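Local coordinates for putative general stress protein 26 (Jannaschia sp., PDB 2QEA) that probably binds FMN and may act as an oxidoreductase of the pyridoxamine 5'-phosphate oxidase-like family, although its precise role is not established, at residues 21-26 / 56-61; 28-33 / 52-57; 45-50 / 103-108; 91-96 / 112-117. All coordinates share one frame; numbering follows the deposited sequence.

Overall arrangement
None of the four contacts is sealed by a hydrogen bond between its own segments, and all are partly buried, apolar joints on the one antiparallel sheet. Interactions 1 and 2 share helix 53-57 and set it against the neighbouring strands 19-23 and 30-32; the first uses the C-terminal end of that helix, the second its first turn. Interactions 3 and 4 lie about 7 Å apart between centres and use paired strands: strand 44-49 meets the loop just after helix 99-104, and strand 114-129 meets helix 90-95. Aliphatic groups dominate interactions 1, 2 and 4, whereas interaction 3 sets an aromatic ring against backbone as well as aliphatic groups. Segments of interactions 2 and 3 also touch the second subunit.

Interaction 1: 21-26 / 56-61; sequences LGIKGQ and KGVAAG
The terminal methyl of Ile23 carries this contact, lying against the last turn of a short helix. Its CD1 comes to 3.7 Å from CA of Gly57, so the isoleucine packs on bare backbone. The same methyl also meets a side chain, Ile23 CD1 lying 3.8 Å from Val58 CG1, where the two branched residues run obliquely past each other. Gln26 adds a looser touch at the margin, with its OE1 4.2 Å from Gly57 CA.

The absence of a side chain at Gly57 is what permits so close an approach: a beta carbon there would fall about 2.4 Å from Ile23 CD1, well inside contact distance, and would also press on the Gln26 amide. Ile23 reaches the helix because its CG1 branch stands anti to the carbonyl carbon (chi1 -59°) and then extends fully (chi2 177°), carrying CD1 away from its own strand. Val58 is the first residue to leave helical geometry, and there CG1 is presented to the isoleucine. On the other segment, a type II beta turn from Ile23 to Gln26, closed by Gln26 N to Ile23 O at 3.3 Å, brings the glutamine back beside the isoleucine, with Gly25 at positive phi.

Further out, Ile23 rests on Leu54 of the same helix and on Leu84 of strand 76-87, which Val58 touches as well. Lys24 forms a salt bridge with Asp81, and Val58 also packs on Leu117 of strand 114-129. The contact thus fastens the end of helix 53-57 to the end of strand 19-23.

Interaction 2: 28-33 / 52-57; sequences RLIPMS and TDLAKG
Leu54 points its CD1 methyl at two side chains of the facing strand and meets both tip to tip. Ile30 is one, its CD1 stopping 3.9 Å from Leu54 CD1; the isoleucine CG1 follows close behind, 4.1 Å from that same Leu54 CD1. Met32, a selenomethionine, is the other, its SE atom lying 4.1 Å from Leu54 CD1. A single leucine methyl therefore takes contacts from residues two apart on one face of strand 30-32.

The approaches differ in shape. Ile30 places CG1 between its backbone N and carbonyl carbon (chi1 62°) and then runs straight out to its tip, whereas in Met32 chi1 and the bend at chi2 (-67°) bring the selenium to the leucine, and chi3 only turns the terminal CE. Leu29, just before Ile30, turns its beta carbon away from the helix; its backbone N is hydrogen-bonded to Asp79 of the second subunit, so this segment also touches the second subunit.

At the start of the helix, Thr52 occupies the N-cap position, and its OG1 is hydrogen-bonded to Ala49 O and Thr48 OG1, tying the helix start to the preceding strand. Leu54 itself also packs on Ile23 and Leu84.

With only methyl, methylene and selenium surfaces meeting, the joint probably rests on dispersion and on partial exclusion of water, and it imposes no hydrogen-bond direction on the helix.

Interaction 3: 45-50 / 103-108; sequences WFITAK and AWFDGG
Phe105 swings its ring from just beyond helix 99-104 onto the end of strand 44-49. Its apolar contacts come first: Ile47 CG2 lies 4.0 Å from Phe105 CE2, the two side chains passing obliquely, and Ala49 CB lies 4.2 Å from Phe105 CE1. The methyls thus meet the CE1 and CE2 carbons, one on each flank of CZ.

The second kind of contact is with backbone. Phe105 CZ sits 3.5 Å from Thr48 O, which approaches the ring at a slant, and 3.8 Å from Ala49 N, which lies at the ring edge, in its plane. The peptide unit joining Thr48 to Ala49 therefore faces the tip of the aromatic ring, while the beta carbon of Thr48 is directed away from the loop. CG of Phe105 stands anti to its carbonyl carbon (chi1 -56°), which directs the ring across to the strand as the chain leaves the helix and enters a type I beta turn through Gly108.

Around it, Trp97 packs on both Ile47 and Phe105, and Val114 of the adjoining strand touches the ring as well. Replacing Phe105 with an alanine would probably open a gap over the Thr48-Ala49 peptide and leave Ile47 CG2 without its ring partner.

Since no hydrogen bond spans the segments, the loop is held to the strand by van der Waals contact, with aliphatic groups on two ring carbons and the Thr48-Ala49 peptide at CZ.

Interaction 4: 91-96 / 112-117; sequences EALDEF and PDVCLL
Leu93, on the helix, can be followed outward as it crosses toward two residues of the strand. Its CB comes first, at 4.0 Å from Leu116 CD2. The chain then continues with CG anti to the backbone N (chi1 -179°), which carries the branch along the strand rather than back over Leu116, and at the end CD1 reaches Val114 CG1 at 4.1 Å, the two side chains crossing at a slant.

Leu116 is the counterpart from the strand. Its CD2 is nestled against the helix wall, with Leu93 N lying 3.7 Å from Leu116 CD2. That CD2 also meets Ala92 CB at 4.0 Å, so one methyl touches two successive helix residues, and the small alanine probably helps the helix approach here. Val114 and Leu116 share a face of the strand, whereas Cys115 between them turns its beta carbon away from the helix, and its side chain touches Ala55 and Arg86.

Beyond the pair, Ala92 and Leu116 both rest on Trp45 of the neighbouring strand, and Trp45 is stacked with Phe96 where the helix ends. Val114 is touched by Phe105 and Trp97, which extend the apolar patch toward the next helix.

The axes of helix 91-95 and strand 114-117 run nearly at right angles, 104° between their directions, and approach to 9.6 Å. This is helix-on-sheet packing, in which a helix lies across an antiparallel sheet, consistent with the split-barrel fold of FMN-binding proteins.

Interaction 1: 21-26 / 56-61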
loop_
_atom_site.group_PDB
_atom_site.type_symbol
_atom_site.label_atom_id
_atom_site.label_comp_id
_atom_site.label_asym_id
_atom_site.label_seq_id
_atom_site.Cartn_x
_atom_site.Cartn_y
_atom_site.Cartn_z
ATOM N N LEU A 21 0.795 6.485 -5.056
ATOM C CA LEU A 21 1.639 7.114 -6.089
ATOM C C LEU A 21 2.255 8.436 -5.636
ATOM O O LEU A 21 1.662 9.168 -4.841
ATOM C CB LEU A 21 0.792 7.361 -7.341
ATOM C CG LEU A 21 1.441 7.899 -8.623
ATOM C CD1 LEU A 21 2.535 6.970 -9.137
ATOM C CD2 LEU A 21 0.367 8.098 -9.684
ATOM N N GLY A 22 3.435 8.745 -6.175
ATOM C CA GLY A 22 4.137 9.984 -5.849
ATOM C C GLY A 22 5.390 10.243 -6.672
ATOM O O GLY A 22 6.006 9.303 -7.186
ATOM N N ILE A 23 5.743 11.524 -6.796
ATOM C CA ILE A 23 6.950 11.978 -7.502
ATOM C C ILE A 23 8.051 12.031 -6.446
ATOM O O ILE A 23 7.819 12.546 -5.349
ATOM C CB ILE A 23 6.747 13.376 -8.151
ATOM C CG1 ILE A 23 5.582 13.341 -9.150
ATOM C CG2 ILE A 23 8.021 13.841 -8.853
ATOM C CD1 ILE A 23 5.258 14.671 -9.782
ATOM N N LYS A 24 9.236 11.505 -6.772
ATOM C CA LYS A 24 10.365 11.454 -5.818
ATOM C C LYS A 24 10.850 12.842 -5.398
ATOM O O LYS A 24 11.069 13.708 -6.248
ATOM C CB LYS A 24 11.535 10.634 -6.370
ATOM C CG LYS A 24 11.237 9.152 -6.472
ATOM C CD LYS A 24 12.473 8.369 -6.885
ATOM C CE LYS A 24 12.217 6.870 -6.887
ATOM N NZ LYS A 24 11.907 6.343 -5.519
ATOM N N GLY A 25 10.997 13.035 -4.086
ATOM C CA GLY A 25 11.421 14.314 -3.512
ATOM C C GLY A 25 10.374 15.421 -3.492
ATOM O O GLY A 25 10.732 16.584 -3.286
ATOM N N GLN A 26 9.098 15.069 -3.699
ATOM C CA GLN A 26 7.976 16.020 -3.705
ATOM C C GLN A 26 6.794 15.458 -2.908
ATOM O O GLN A 26 6.024 14.643 -3.420
ATOM C CB GLN A 26 7.544 16.344 -5.141
ATOM C CG GLN A 26 8.589 17.117 -5.948
ATOM C CD GLN A 26 8.150 17.431 -7.377
ATOM O OE1 GLN A 26 7.016 17.157 -7.779
ATOM N NE2 GLN A 26 9.058 18.013 -8.152
ATOM N N LYS A 56 0.519 18.841 -12.026
ATOM C CA LYS A 56 1.425 20.003 -12.114
ATOM C C LYS A 56 2.906 19.606 -12.032
ATOM O O LYS A 56 3.742 20.236 -12.678
ATOM C CB LYS A 56 1.098 21.054 -11.039
ATOM C CG LYS A 56 -0.268 21.726 -11.218
ATOM C CD LYS A 56 -0.526 22.855 -10.213
ATOM C CE LYS A 56 -0.591 22.369 -8.765
ATOM N NZ LYS A 56 -1.008 23.459 -7.833
ATOM N N GLY A 57 3.214 18.570 -11.247
ATOM C CA GLY A 57 4.581 18.056 -11.100
ATOM C C GLY A 57 5.189 17.463 -12.365
ATOM O O GLY A 57 6.405 17.537 -12.552
ATOM N N VAL A 58 4.343 16.874 -13.219
ATOM C CA VAL A 58 4.758 16.271 -14.501
ATOM C C VAL A 58 4.350 17.105 -15.738
ATOM O O VAL A 58 4.433 16.603 -16.865
ATOM C CB VAL A 58 4.216 14.809 -14.641
ATOM C CG1 VAL A 58 4.667 13.958 -13.459
ATOM C CG2 VAL A 58 2.689 14.777 -14.781
ATOM N N ALA A 59 3.941 18.366 -15.532
ATOM C CA ALA A 59 3.521 19.267 -16.627
ATOM C C ALA A 59 4.688 19.661 -17.540
ATOM O O ALA A 59 4.540 19.661 -18.763
ATOM C CB ALA A 59 2.842 20.522 -16.067
ATOM N N ALA A 60 5.830 19.997 -16.936
ATOM C CA ALA A 60 7.054 20.348 -17.678
ATOM C C ALA A 60 7.673 19.149 -18.421
ATOM O O ALA A 60 8.248 19.328 -19.495
ATOM C CB ALA A 60 8.089 20.981 -16.746
ATOM N N GLY A 61 7.555 17.948 -17.848
ATOM C CA GLY A 61 8.083 16.715 -18.464
ATOM C C GLY A 61 8.134 15.516 -17.519
ATOM O O GLY A 61 7.705 15.634 -16.366
#

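Interaction 2: 28-33 / 52-57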
loop_
_atom_site.group_PDB
_atom_site.type_symbol
_atom_site.label_atom_id
_atom_site.label_comp_id
_atom_site.label_asym_id
_atom_site.label_seq_id
_atom_site.Cartn_x
_atom_site.Cartn_y
_atom_site.Cartn_z
ATOM N N ARG A 28 4.440 13.498 0.005
ATOM C CA ARG A 28 4.228 12.095 0.364
ATOM C C ARG A 28 3.390 11.378 -0.693
ATOM O O ARG A 28 2.845 12.010 -1.604
ATOM C CB ARG A 28 3.550 12.006 1.731
ATOM C CG ARG A 28 4.404 12.546 2.869
ATOM C CD ARG A 28 3.863 12.098 4.212
ATOM N NE ARG A 28 4.658 12.603 5.332
ATOM C CZ ARG A 28 4.542 13.808 5.903
ATOM N NH1 ARG A 28 3.656 14.720 5.481
ATOM N NH2 ARG A 28 5.345 14.116 6.922
ATOM N N LEU A 29 3.313 10.054 -0.570
ATOM C CA LEU A 29 2.525 9.218 -1.484
ATOM C C LEU A 29 1.034 9.384 -1.160
ATOM O O LEU A 29 0.668 9.459 0.019
ATOM C CB LEU A 29 2.917 7.740 -1.360
ATOM C CG LEU A 29 4.378 7.342 -1.607
ATOM C CD1 LEU A 29 4.614 5.898 -1.173
ATOM C CD2 LEU A 29 4.767 7.541 -3.064
ATOM N N ILE A 30 0.197 9.451 -2.203
ATOM C CA ILE A 30 -1.269 9.595 -2.075
ATOM C C ILE A 30 -1.989 8.437 -2.787
ATOM O O ILE A 30 -1.445 7.898 -3.762
ATOM C CB ILE A 30 -1.776 10.971 -2.611
ATOM C CG1 ILE A 30 -1.495 11.156 -4.116
ATOM C CG2 ILE A 30 -1.149 12.105 -1.802
ATOM C CD1 ILE A 30 -2.072 12.442 -4.691
ATOM N N PRO A 31 -3.210 8.066 -2.325
ATOM C CA PRO A 31 -3.939 6.966 -2.971
ATOM C C PRO A 31 -4.451 7.315 -4.382
ATOM O O PRO A 31 -5.032 8.388 -4.574
ATOM C CB PRO A 31 -5.107 6.707 -2.011
ATOM C CG PRO A 31 -5.337 8.002 -1.353
ATOM C CD PRO A 31 -3.982 8.621 -1.193
HETATM N N MSE A 32 -4.194 6.421 -5.341
HETATM C CA MSE A 32 -4.620 6.551 -6.749
HETATM C C MSE A 32 -5.154 5.206 -7.257
HETATM O O MSE A 32 -4.831 4.164 -6.686
HETATM C CB MSE A 32 -3.442 6.976 -7.628
HETATM C CG MSE A 32 -2.812 8.309 -7.266
HETATM SE SE MSE A 32 -3.993 9.817 -7.571
HETATM C CE MSE A 32 -3.972 9.802 -9.522
ATOM N N SER A 33 -5.948 5.242 -8.330
ATOM C CA SER A 33 -6.545 4.038 -8.936
ATOM C C SER A 33 -5.757 3.586 -10.174
ATOM O O SER A 33 -5.915 4.190 -11.239
ATOM C CB SER A 33 -8.009 4.296 -9.315
ATOM O OG SER A 33 -8.794 4.528 -8.161
ATOM N N THR A 52 -4.216 19.075 -9.618
ATOM C CA THR A 52 -3.519 18.297 -8.573
ATOM C C THR A 52 -1.997 18.463 -8.645
ATOM O O THR A 52 -1.455 18.889 -9.669
ATOM C CB THR A 52 -3.855 16.780 -8.637
ATOM O OG1 THR A 52 -3.458 16.241 -9.906
ATOM C CG2 THR A 52 -5.343 16.540 -8.426
ATOM N N ASP A 53 -1.322 18.104 -7.552
ATOM C CA ASP A 53 0.144 18.215 -7.451
ATOM C C ASP A 53 0.881 17.265 -8.401
ATOM O O ASP A 53 1.906 17.651 -8.971
ATOM C CB ASP A 53 0.625 18.005 -6.004
ATOM C CG ASP A 53 0.094 19.065 -5.033
ATOM O OD1 ASP A 53 -0.664 19.971 -5.444
ATOM O OD2 ASP A 53 0.440 18.983 -3.837
ATOM N N LEU A 54 0.361 16.042 -8.563
ATOM C CA LEU A 54 0.938 15.060 -9.505
ATOM C C LEU A 54 0.863 15.538 -10.964
ATOM O O LEU A 54 1.815 15.338 -11.722
ATOM C CB LEU A 54 0.264 13.681 -9.378
ATOM C CG LEU A 54 0.486 12.892 -8.087
ATOM C CD1 LEU A 54 -0.396 11.651 -8.075
ATOM C CD2 LEU A 54 1.957 12.515 -7.907
ATOM N N ALA A 55 -0.261 16.162 -11.337
ATOM C CA ALA A 55 -0.458 16.712 -12.689
ATOM C C ALA A 55 0.501 17.876 -12.949
ATOM O O ALA A 55 1.210 17.884 -13.959
ATOM C CB ALA A 55 -1.902 17.163 -12.893
ATOM N N LYS A 56 0.519 18.841 -12.026
ATOM C CA LYS A 56 1.425 20.003 -12.114
ATOM C C LYS A 56 2.906 19.606 -12.032
ATOM O O LYS A 56 3.742 20.236 -12.678
ATOM C CB LYS A 56 1.098 21.054 -11.039
ATOM C CG LYS A 56 -0.268 21.726 -11.218
ATOM C CD LYS A 56 -0.526 22.855 -10.213
ATOM C CE LYS A 56 -0.591 22.369 -8.765
ATOM N NZ LYS A 56 -1.008 23.459 -7.833
ATOM N N GLY A 57 3.214 18.570 -11.247
ATOM C CA GLY A 57 4.581 18.056 -11.100
ATOM C C GLY A 57 5.189 17.463 -12.365
ATOM O O GLY A 57 6.405 17.537 -12.552
#

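Interaction 3: 45-50 / 103-108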
loop_
_atom_site.group_PDB
_atom_site.type_symbol
_atom_site.label_atom_id
_atom_site.label_comp_id
_atom_site.label_asym_id
_atom_site.label_seq_id
_atom_site.Cartn_x
_atom_site.Cartn_y
_atom_site.Cartn_z
ATOM N N TRP A 45 -1.542 3.134 -15.714
ATOM C CA TRP A 45 -2.259 4.366 -16.079
ATOM C C TRP A 45 -3.142 4.907 -14.950
ATOM O O TRP A 45 -3.745 4.124 -14.208
ATOM C CB TRP A 45 -3.108 4.112 -17.326
ATOM C CG TRP A 45 -2.315 3.563 -18.481
ATOM C CD1 TRP A 45 -1.986 2.254 -18.709
ATOM C CD2 TRP A 45 -1.741 4.310 -19.553
ATOM N NE1 TRP A 45 -1.255 2.140 -19.866
ATOM C CE2 TRP A 45 -1.086 3.387 -20.406
ATOM C CE3 TRP A 45 -1.719 5.673 -19.884
ATOM C CZ2 TRP A 45 -0.414 3.784 -21.574
ATOM C CZ3 TRP A 45 -1.052 6.071 -21.042
ATOM C CH2 TRP A 45 -0.407 5.126 -21.876
ATOM N N PHE A 46 -3.200 6.241 -14.833
ATOM C CA PHE A 46 -4.012 6.941 -13.820
ATOM C C PHE A 46 -4.754 8.132 -14.436
ATOM O O PHE A 46 -4.172 8.873 -15.228
ATOM C CB PHE A 46 -3.140 7.472 -12.674
ATOM C CG PHE A 46 -2.270 6.433 -12.028
ATOM C CD1 PHE A 46 -2.735 5.683 -10.943
ATOM C CD2 PHE A 46 -0.969 6.211 -12.499
ATOM C CE1 PHE A 46 -1.917 4.712 -10.337
ATOM C CE2 PHE A 46 -0.146 5.250 -11.907
ATOM C CZ PHE A 46 -0.615 4.496 -10.824
ATOM N N ILE A 47 -6.027 8.301 -14.067
ATOM C CA ILE A 47 -6.862 9.428 -14.497
ATOM C C ILE A 47 -6.946 10.367 -13.288
ATOM O O ILE A 47 -7.425 9.956 -12.226
ATOM C CB ILE A 47 -8.277 8.972 -14.930
ATOM C CG1 ILE A 47 -8.191 7.998 -16.112
ATOM C CG2 ILE A 47 -9.138 10.175 -15.317
ATOM C CD1 ILE A 47 -9.535 7.461 -16.579
ATOM N N THR A 48 -6.472 11.606 -13.453
ATOM C CA THR A 48 -6.463 12.620 -12.384
ATOM C C THR A 48 -6.834 14.019 -12.903
ATOM O O THR A 48 -7.039 14.211 -14.104
ATOM C CB THR A 48 -5.079 12.652 -11.685
ATOM O OG1 THR A 48 -5.119 13.527 -10.547
ATOM C CG2 THR A 48 -3.978 13.099 -12.651
ATOM N N ALA A 49 -6.947 14.973 -11.976
ATOM C CA ALA A 49 -7.287 16.367 -12.287
ATOM C C ALA A 49 -6.024 17.171 -12.624
ATOM O O ALA A 49 -4.962 16.909 -12.053
ATOM C CB ALA A 49 -8.019 17.008 -11.111
ATOM N N LYS A 50 -6.143 18.134 -13.547
ATOM C CA LYS A 50 -5.009 19.013 -13.934
ATOM C C LYS A 50 -4.503 19.903 -12.785
ATOM O O LYS A 50 -3.314 20.221 -12.732
ATOM C CB LYS A 50 -5.342 19.898 -15.149
ATOM C CG LYS A 50 -5.425 19.160 -16.477
ATOM C CD LYS A 50 -5.489 20.140 -17.648
ATOM C CE LYS A 50 -5.608 19.418 -18.989
ATOM N NZ LYS A 50 -5.799 20.364 -20.121
ATOM N N ALA A 103 -18.261 10.451 -12.788
ATOM C CA ALA A 103 -18.698 11.131 -11.559
ATOM C C ALA A 103 -17.777 12.304 -11.201
ATOM O O ALA A 103 -18.259 13.403 -10.908
ATOM C CB ALA A 103 -18.777 10.141 -10.394
ATOM N N TRP A 104 -16.463 12.061 -11.230
ATOM C CA TRP A 104 -15.452 13.096 -10.935
ATOM C C TRP A 104 -15.358 14.204 -11.996
ATOM O O TRP A 104 -15.189 15.374 -11.639
ATOM C CB TRP A 104 -14.063 12.471 -10.708
ATOM C CG TRP A 104 -13.928 11.792 -9.383
ATOM C CD1 TRP A 104 -14.259 10.503 -9.075
ATOM C CD2 TRP A 104 -13.424 12.376 -8.178
ATOM N NE1 TRP A 104 -13.992 10.246 -7.749
ATOM C CE2 TRP A 104 -13.477 11.378 -7.173
ATOM C CE3 TRP A 104 -12.929 13.652 -7.847
ATOM C CZ2 TRP A 104 -13.052 11.614 -5.848
ATOM C CZ3 TRP A 104 -12.504 13.892 -6.526
ATOM C CH2 TRP A 104 -12.571 12.874 -5.545
ATOM N N PHE A 105 -15.461 13.826 -13.274
ATOM C CA PHE A 105 -15.371 14.758 -14.411
ATOM C C PHE A 105 -16.703 14.785 -15.175
ATOM O O PHE A 105 -16.969 13.912 -16.009
ATOM C CB PHE A 105 -14.199 14.357 -15.315
ATOM C CG PHE A 105 -12.889 14.285 -14.584
ATOM C CD1 PHE A 105 -12.145 15.444 -14.348
ATOM C CD2 PHE A 105 -12.409 13.064 -14.099
ATOM C CE1 PHE A 105 -10.929 15.388 -13.650
ATOM C CE2 PHE A 105 -11.197 12.992 -13.400
ATOM C CZ PHE A 105 -10.457 14.157 -13.175
ATOM N N ASP A 106 -17.530 15.789 -14.868
ATOM C CA ASP A 106 -18.873 15.958 -15.482
ATOM C C ASP A 106 -18.927 16.078 -17.020
ATOM O O ASP A 106 -19.966 15.769 -17.615
ATOM C CB ASP A 106 -19.655 17.128 -14.830
ATOM C CG ASP A 106 -18.958 18.487 -14.977
ATOM O OD1 ASP A 106 -17.721 18.533 -15.155
ATOM O OD2 ASP A 106 -19.658 19.517 -14.885
ATOM N N GLY A 107 -17.825 16.509 -17.644
ATOM C CA GLY A 107 -17.720 16.650 -19.105
ATOM C C GLY A 107 -17.160 15.460 -19.878
ATOM O O GLY A 107 -16.608 15.652 -20.966
ATOM N N GLY A 108 -17.297 14.244 -19.338
ATOM C CA GLY A 108 -16.790 13.024 -19.984
ATOM C C GLY A 108 -15.272 12.946 -20.007
ATOM O O GLY A 108 -14.602 13.611 -19.209
#

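Interaction 4: 91-96 / 112-117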
loop_
_atom_site.group_PDB
_atom_site.type_symbol
_atom_site.label_atom_id
_atom_site.label_comp_id
_atom_site.label_asym_id
_atom_site.label_seq_id
_atom_site.Cartn_x
_atom_site.Cartn_y
_atom_site.Cartn_z
ATOM N N GLU A 91 -6.253 6.658 -27.215
ATOM C CA GLU A 91 -6.550 5.212 -27.205
ATOM C C GLU A 91 -6.535 4.678 -25.771
ATOM O O GLU A 91 -7.446 3.951 -25.370
ATOM C CB GLU A 91 -5.537 4.410 -28.046
ATOM C CG GLU A 91 -5.432 4.796 -29.540
ATOM C CD GLU A 91 -6.710 4.562 -30.344
ATOM O OE1 GLU A 91 -7.570 3.755 -29.923
ATOM O OE2 GLU A 91 -6.843 5.181 -31.422
ATOM N N ALA A 92 -5.495 5.042 -25.017
ATOM C CA ALA A 92 -5.352 4.655 -23.604
ATOM C C ALA A 92 -6.417 5.311 -22.717
ATOM O O ALA A 92 -6.960 4.656 -21.826
ATOM C CB ALA A 92 -3.950 4.993 -23.086
ATOM N N LEU A 93 -6.703 6.594 -22.971
ATOM C CA LEU A 93 -7.734 7.358 -22.236
ATOM C C LEU A 93 -9.112 6.695 -22.325
ATOM O O LEU A 93 -9.762 6.500 -21.304
ATOM C CB LEU A 93 -7.816 8.804 -22.758
ATOM C CG LEU A 93 -8.809 9.795 -22.128
ATOM C CD1 LEU A 93 -8.613 9.917 -20.622
ATOM C CD2 LEU A 93 -8.678 11.158 -22.793
ATOM N N ASP A 94 -9.517 6.326 -23.541
ATOM C CA ASP A 94 -10.818 5.679 -23.795
ATOM C C ASP A 94 -10.906 4.235 -23.254
ATOM O O ASP A 94 -11.979 3.810 -22.814
ATOM C CB ASP A 94 -11.141 5.709 -25.306
ATOM C CG ASP A 94 -12.573 5.268 -25.635
ATOM O OD1 ASP A 94 -13.493 5.447 -24.806
ATOM O OD2 ASP A 94 -12.782 4.758 -26.756
ATOM N N GLU A 95 -9.793 3.496 -23.298
ATOM C CA GLU A 95 -9.740 2.105 -22.804
ATOM C C GLU A 95 -9.925 2.012 -21.284
ATOM O O GLU A 95 -10.670 1.152 -20.806
ATOM C CB GLU A 95 -8.407 1.436 -23.190
ATOM C CG GLU A 95 -8.299 -0.079 -22.873
ATOM C CD GLU A 95 -6.886 -0.632 -23.035
ATOM O OE1 GLU A 95 -6.090 -0.070 -23.818
ATOM O OE2 GLU A 95 -6.574 -1.644 -22.371
ATOM N N PHE A 96 -9.239 2.889 -20.546
ATOM C CA PHE A 96 -9.275 2.905 -19.070
ATOM C C PHE A 96 -10.316 3.838 -18.419
ATOM O O PHE A 96 -10.332 3.973 -17.190
ATOM C CB PHE A 96 -7.863 3.187 -18.534
ATOM C CG PHE A 96 -6.838 2.188 -19.008
ATOM C CD1 PHE A 96 -6.985 0.826 -18.705
ATOM C CD2 PHE A 96 -5.729 2.591 -19.760
ATOM C CE1 PHE A 96 -6.050 -0.120 -19.150
ATOM C CE2 PHE A 96 -4.782 1.654 -20.213
ATOM C CZ PHE A 96 -4.940 0.296 -19.904
ATOM N N PRO A 112 -12.005 19.601 -19.704
ATOM C CA PRO A 112 -10.764 20.393 -19.549
ATOM C C PRO A 112 -9.862 20.005 -18.373
ATOM O O PRO A 112 -8.646 20.099 -18.501
ATOM C CB PRO A 112 -11.277 21.830 -19.367
ATOM C CG PRO A 112 -12.679 21.682 -18.917
ATOM C CD PRO A 112 -13.190 20.477 -19.631
ATOM N N ASP A 113 -10.459 19.566 -17.263
ATOM C CA ASP A 113 -9.708 19.165 -16.062
ATOM C C ASP A 113 -9.092 17.757 -16.122
ATOM O O ASP A 113 -8.227 17.461 -15.303
ATOM C CB ASP A 113 -10.590 19.280 -14.804
ATOM C CG ASP A 113 -11.120 20.699 -14.568
ATOM O OD1 ASP A 113 -10.720 21.644 -15.287
ATOM O OD2 ASP A 113 -11.955 20.866 -13.652
ATOM N N VAL A 114 -9.523 16.903 -17.060
ATOM C CA VAL A 114 -8.998 15.524 -17.172
ATOM C C VAL A 114 -7.516 15.506 -17.576
ATOM O O VAL A 114 -7.095 16.285 -18.431
ATOM C CB VAL A 114 -9.849 14.644 -18.141
ATOM C CG1 VAL A 114 -9.178 13.301 -18.444
ATOM C CG2 VAL A 114 -11.210 14.399 -17.547
ATOM N N CYS A 115 -6.755 14.616 -16.932
ATOM C CA CYS A 115 -5.316 14.452 -17.145
ATOM C C CYS A 115 -4.918 12.976 -17.000
ATOM O O CYS A 115 -5.027 12.416 -15.905
ATOM C CB CYS A 115 -4.561 15.304 -16.121
ATOM S SG CYS A 115 -2.780 15.107 -16.113
ATOM N N LEU A 116 -4.472 12.361 -18.098
ATOM C CA LEU A 116 -4.029 10.959 -18.106
ATOM C C LEU A 116 -2.543 10.910 -17.739
ATOM O O LEU A 116 -1.727 11.554 -18.405
ATOM C CB LEU A 116 -4.252 10.326 -19.489
ATOM C CG LEU A 116 -3.901 8.847 -19.711
ATOM C CD1 LEU A 116 -4.716 7.932 -18.804
ATOM C CD2 LEU A 116 -4.118 8.464 -21.169
ATOM N N LEU A 117 -2.213 10.165 -16.678
ATOM C CA LEU A 117 -0.832 9.966 -16.218
ATOM C C LEU A 117 -0.385 8.532 -16.534
ATOM O O LEU A 117 -1.173 7.593 -16.387
ATOM C CB LEU A 117 -0.701 10.238 -14.718
ATOM C CG LEU A 117 -0.984 11.653 -14.203
ATOM C CD1 LEU A 117 -0.799 11.692 -12.696
ATOM C CD2 LEU A 117 -0.093 12.701 -14.870
#